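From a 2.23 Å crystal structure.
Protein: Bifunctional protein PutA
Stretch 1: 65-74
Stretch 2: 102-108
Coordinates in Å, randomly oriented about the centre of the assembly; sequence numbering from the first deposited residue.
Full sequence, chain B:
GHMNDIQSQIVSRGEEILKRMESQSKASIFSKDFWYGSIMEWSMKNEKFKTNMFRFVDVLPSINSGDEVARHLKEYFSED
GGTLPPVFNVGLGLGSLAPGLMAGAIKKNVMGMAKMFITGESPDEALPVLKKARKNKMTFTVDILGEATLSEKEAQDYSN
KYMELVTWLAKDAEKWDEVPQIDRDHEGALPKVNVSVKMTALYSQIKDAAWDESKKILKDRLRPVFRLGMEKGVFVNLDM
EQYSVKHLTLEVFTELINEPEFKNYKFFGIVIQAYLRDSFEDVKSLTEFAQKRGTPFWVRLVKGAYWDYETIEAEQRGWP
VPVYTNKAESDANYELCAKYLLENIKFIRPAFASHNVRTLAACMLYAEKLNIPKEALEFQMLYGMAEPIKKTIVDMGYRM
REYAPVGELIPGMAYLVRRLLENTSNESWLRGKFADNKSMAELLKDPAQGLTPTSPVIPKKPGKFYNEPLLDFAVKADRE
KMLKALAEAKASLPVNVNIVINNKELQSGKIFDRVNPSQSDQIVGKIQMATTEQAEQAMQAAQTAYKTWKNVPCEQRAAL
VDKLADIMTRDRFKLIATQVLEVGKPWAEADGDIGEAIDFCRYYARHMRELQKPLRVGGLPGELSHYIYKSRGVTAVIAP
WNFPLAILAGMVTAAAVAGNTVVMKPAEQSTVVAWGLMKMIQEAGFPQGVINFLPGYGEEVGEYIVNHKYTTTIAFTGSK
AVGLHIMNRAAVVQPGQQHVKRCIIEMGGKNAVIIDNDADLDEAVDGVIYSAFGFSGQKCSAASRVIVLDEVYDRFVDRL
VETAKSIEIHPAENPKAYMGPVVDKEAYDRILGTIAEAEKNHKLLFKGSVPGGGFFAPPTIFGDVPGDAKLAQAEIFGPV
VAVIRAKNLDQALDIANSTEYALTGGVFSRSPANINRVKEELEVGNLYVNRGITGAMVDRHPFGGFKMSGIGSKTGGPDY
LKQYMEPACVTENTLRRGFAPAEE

Stretch 1 (65-74) SGDEVARHLK
Stretch 2 (102-108) MAGAIKK

Stretches 65-74 and 102-108 of the bifunctional protein PutA, in one chain, pack through a small apolar contact that buries 283 Å² in total; residues 66-74 and 103-108 are helical. The helix axes approach to 9.5 Å, and their N-to-C directions diverge by 68°, with a signed crossing angle of 68°. The register is fixed at the N-terminal ends, where the CA atoms of Gly-66 and Ala-103 lie 4.8 Å apart. No hydrogen bond links the two stretches, so the contact rests on apolar packing of side chains and of the Gly-66 backbone.

Val-69 covers the most surface and forms the centre of the contact. It is buried, its CA-to-CB bond points toward the second stretch, and its chi1 is t (177°). Three residues of the partner helix meet it: its CB lies 3.8 Å from Ala-103 CB, its CG1 4.4 Å from Ile-106 CG2, and its CG2 3.8 Å from Lys-107 CE. The last approach is made by the aliphatic part of the lysine. The CA-to-CB bond of Lys-107 points sideways, but with chi1 m (-77°), chi2 t (-165°), chi3 t (168°) and chi4 at -130° the end of the chain comes nearer, while NZ hydrogen-bonds to a residue adjoining one of the stretches.

Ala-103 supplies the next largest area. Its CA-to-CB bond points toward the first stretch, and its methyl group touches both Val-69 and the backbone of Gly-66, with Gly-66 CA 3.4 Å from Ala-103 CB. This contact of a methyl group with a bare alpha carbon accompanies the tight register at this end. About one turn further along each helix, Leu-73 and Ile-106 extend the apolar patch. The CA-to-CB bonds of both point toward the other stretch, and Leu-73 CD2 lies 4.2 Å from Ile-106 CG1. Leu-73 has chi1 t (-156°) and chi2 p (58°); Ile-106 has chi1 m (-87°) and chi2 p (62°).

The backbone of the first helix is regular, with phi/psi near -64/-40 and i-to-i+4 bonds from Val-69 N to Ser-65 O (3.2 Å) through Lys-74 N to Ala-70 O (3.0 Å). Ser-65, extended at -163/149 and with chi1 at 97°, caps it: Glu-68 N donates to Ser-65 OG at 3.2 Å. Away from the contact, Glu-68 (chi1 m, chi2 m, chi3 -94°) and Arg-71 (chi1 t, chi2 t, chi3 p, chi4 85°) pair in a salt bridge, with Arg-71 NH2 2.9 Å from Glu-68 OE1 and Arg-71 NE donating to Glu-68 OE2, also at 2.9 Å. Both bonds are nearly linear. His-72 (chi1 m, chi2 79°) turns ND1 back to Glu-68 O at 2.8 Å.

The second helix runs from -74/-48 at Ala-103 through -54/-47 at Gly-104 and -65/-58 at Ala-105 to -62/-46 at Lys-108, with Ile-106 N bonded to Met-102 O (2.8 Å), Lys-107 N to Ala-103 O (2.9 Å) and Lys-108 N to Gly-104 O (2.8 Å). Lys-74, Met-102 and Lys-108 are modelled only to CB.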

# COMPACT_ATOMS: atom_id res chain seq x y z
N SER B 65 -34.94 -32.10 5.16
CA SER B 65 -34.58 -33.24 6.01
C SER B 65 -34.30 -32.73 7.41
O SER B 65 -33.86 -31.59 7.59
CB SER B 65 -33.36 -34.03 5.50
OG SER B 65 -32.16 -33.63 6.14
N GLY B 66 -34.59 -33.57 8.40
CA GLY B 66 -34.40 -33.16 9.78
C GLY B 66 -32.95 -32.91 10.13
O GLY B 66 -32.63 -31.97 10.86
N ASP B 67 -32.05 -33.75 9.61
CA ASP B 67 -30.63 -33.56 9.89
C ASP B 67 -30.13 -32.22 9.36
O ASP B 67 -29.31 -31.56 10.00
CB ASP B 67 -29.83 -34.72 9.30
CG ASP B 67 -30.01 -36.01 10.08
OD1 ASP B 67 -30.15 -35.95 11.33
OD2 ASP B 67 -30.02 -37.09 9.46
N GLU B 68 -30.64 -31.79 8.20
CA GLU B 68 -30.20 -30.52 7.62
C GLU B 68 -30.73 -29.32 8.41
O GLU B 68 -30.05 -28.30 8.50
CB GLU B 68 -30.63 -30.43 6.15
CG GLU B 68 -29.85 -31.31 5.18
CD GLU B 68 -28.43 -30.81 4.97
OE1 GLU B 68 -28.20 -30.06 3.99
OE2 GLU B 68 -27.55 -31.17 5.78
N VAL B 69 -31.92 -29.44 9.00
CA VAL B 69 -32.42 -28.35 9.85
C VAL B 69 -31.52 -28.19 11.06
O VAL B 69 -31.15 -27.07 11.44
CB VAL B 69 -33.89 -28.61 10.25
CG1 VAL B 69 -34.40 -27.53 11.19
CG2 VAL B 69 -34.79 -28.72 9.03
N ALA B 70 -31.12 -29.31 11.68
CA ALA B 70 -30.22 -29.25 12.82
C ALA B 70 -28.86 -28.68 12.44
O ALA B 70 -28.27 -27.90 13.20
CB ALA B 70 -30.05 -30.65 13.43
N ARG B 71 -28.35 -29.05 11.26
CA ARG B 71 -27.09 -28.49 10.79
C ARG B 71 -27.19 -26.97 10.62
O ARG B 71 -26.32 -26.23 11.09
CB ARG B 71 -26.65 -29.15 9.48
CG ARG B 71 -25.32 -28.61 8.96
CD ARG B 71 -24.81 -29.32 7.71
NE ARG B 71 -25.62 -29.13 6.51
CZ ARG B 71 -25.51 -28.09 5.68
NH1 ARG B 71 -24.64 -27.11 5.91
NH2 ARG B 71 -26.28 -28.03 4.60
N HIS B 72 -28.25 -26.49 9.97
CA HIS B 72 -28.39 -25.05 9.79
C HIS B 72 -28.53 -24.35 11.14
O HIS B 72 -27.98 -23.26 11.34
CB HIS B 72 -29.59 -24.72 8.90
CG HIS B 72 -29.33 -24.91 7.44
ND1 HIS B 72 -29.34 -26.15 6.84
CD2 HIS B 72 -29.03 -24.02 6.46
CE1 HIS B 72 -29.08 -26.02 5.55
NE2 HIS B 72 -28.89 -24.73 5.30
N LEU B 73 -29.25 -24.98 12.07
CA LEU B 73 -29.43 -24.39 13.39
C LEU B 73 -28.08 -24.20 14.08
O LEU B 73 -27.77 -23.10 14.56
CB LEU B 73 -30.36 -25.27 14.22
CG LEU B 73 -31.11 -24.60 15.36
CD1 LEU B 73 -31.95 -23.47 14.84
CD2 LEU B 73 -31.99 -25.62 16.07
N LYS B 74 -27.26 -25.25 14.11
CA LYS B 74 -25.94 -25.15 14.74
C LYS B 74 -25.10 -24.07 14.08
O LYS B 74 -24.44 -23.28 14.76
CB LYS B 74 -25.23 -26.51 14.68
N MET B 102 -34.82 -31.70 16.01
CA MET B 102 -35.55 -30.47 16.28
C MET B 102 -36.19 -29.90 15.01
O MET B 102 -36.63 -28.75 15.01
CB MET B 102 -34.63 -29.42 16.91
N ALA B 103 -36.27 -30.71 13.95
CA ALA B 103 -36.84 -30.21 12.70
C ALA B 103 -38.35 -30.09 12.79
O ALA B 103 -38.93 -29.07 12.40
CB ALA B 103 -36.45 -31.11 11.53
N GLY B 104 -39.02 -31.14 13.28
CA GLY B 104 -40.44 -31.02 13.54
C GLY B 104 -40.76 -29.83 14.43
O GLY B 104 -41.61 -29.01 14.11
N ALA B 105 -40.01 -29.70 15.53
CA ALA B 105 -40.26 -28.65 16.52
C ALA B 105 -40.03 -27.26 15.94
O ALA B 105 -40.92 -26.41 15.97
CB ALA B 105 -39.37 -28.88 17.75
N ILE B 106 -38.82 -27.01 15.44
CA ILE B 106 -38.50 -25.69 14.92
C ILE B 106 -39.40 -25.35 13.73
O ILE B 106 -39.96 -24.24 13.66
CB ILE B 106 -37.01 -25.59 14.57
CG1 ILE B 106 -36.19 -25.18 15.81
CG2 ILE B 106 -36.80 -24.64 13.41
CD1 ILE B 106 -36.24 -26.16 16.99
N LYS B 107 -39.56 -26.28 12.78
CA LYS B 107 -40.40 -25.97 11.63
C LYS B 107 -41.85 -25.76 12.03
O LYS B 107 -42.53 -24.89 11.48
CB LYS B 107 -40.34 -27.07 10.56
CG LYS B 107 -39.09 -27.09 9.71
CD LYS B 107 -39.29 -27.96 8.48
CE LYS B 107 -38.17 -27.74 7.47
NZ LYS B 107 -38.65 -27.48 6.08
N LYS B 108 -42.35 -26.56 12.98
CA LYS B 108 -43.70 -26.33 13.46
C LYS B 108 -43.81 -24.96 14.11
O LYS B 108 -44.76 -24.20 13.83
CB LYS B 108 -44.11 -27.44 14.44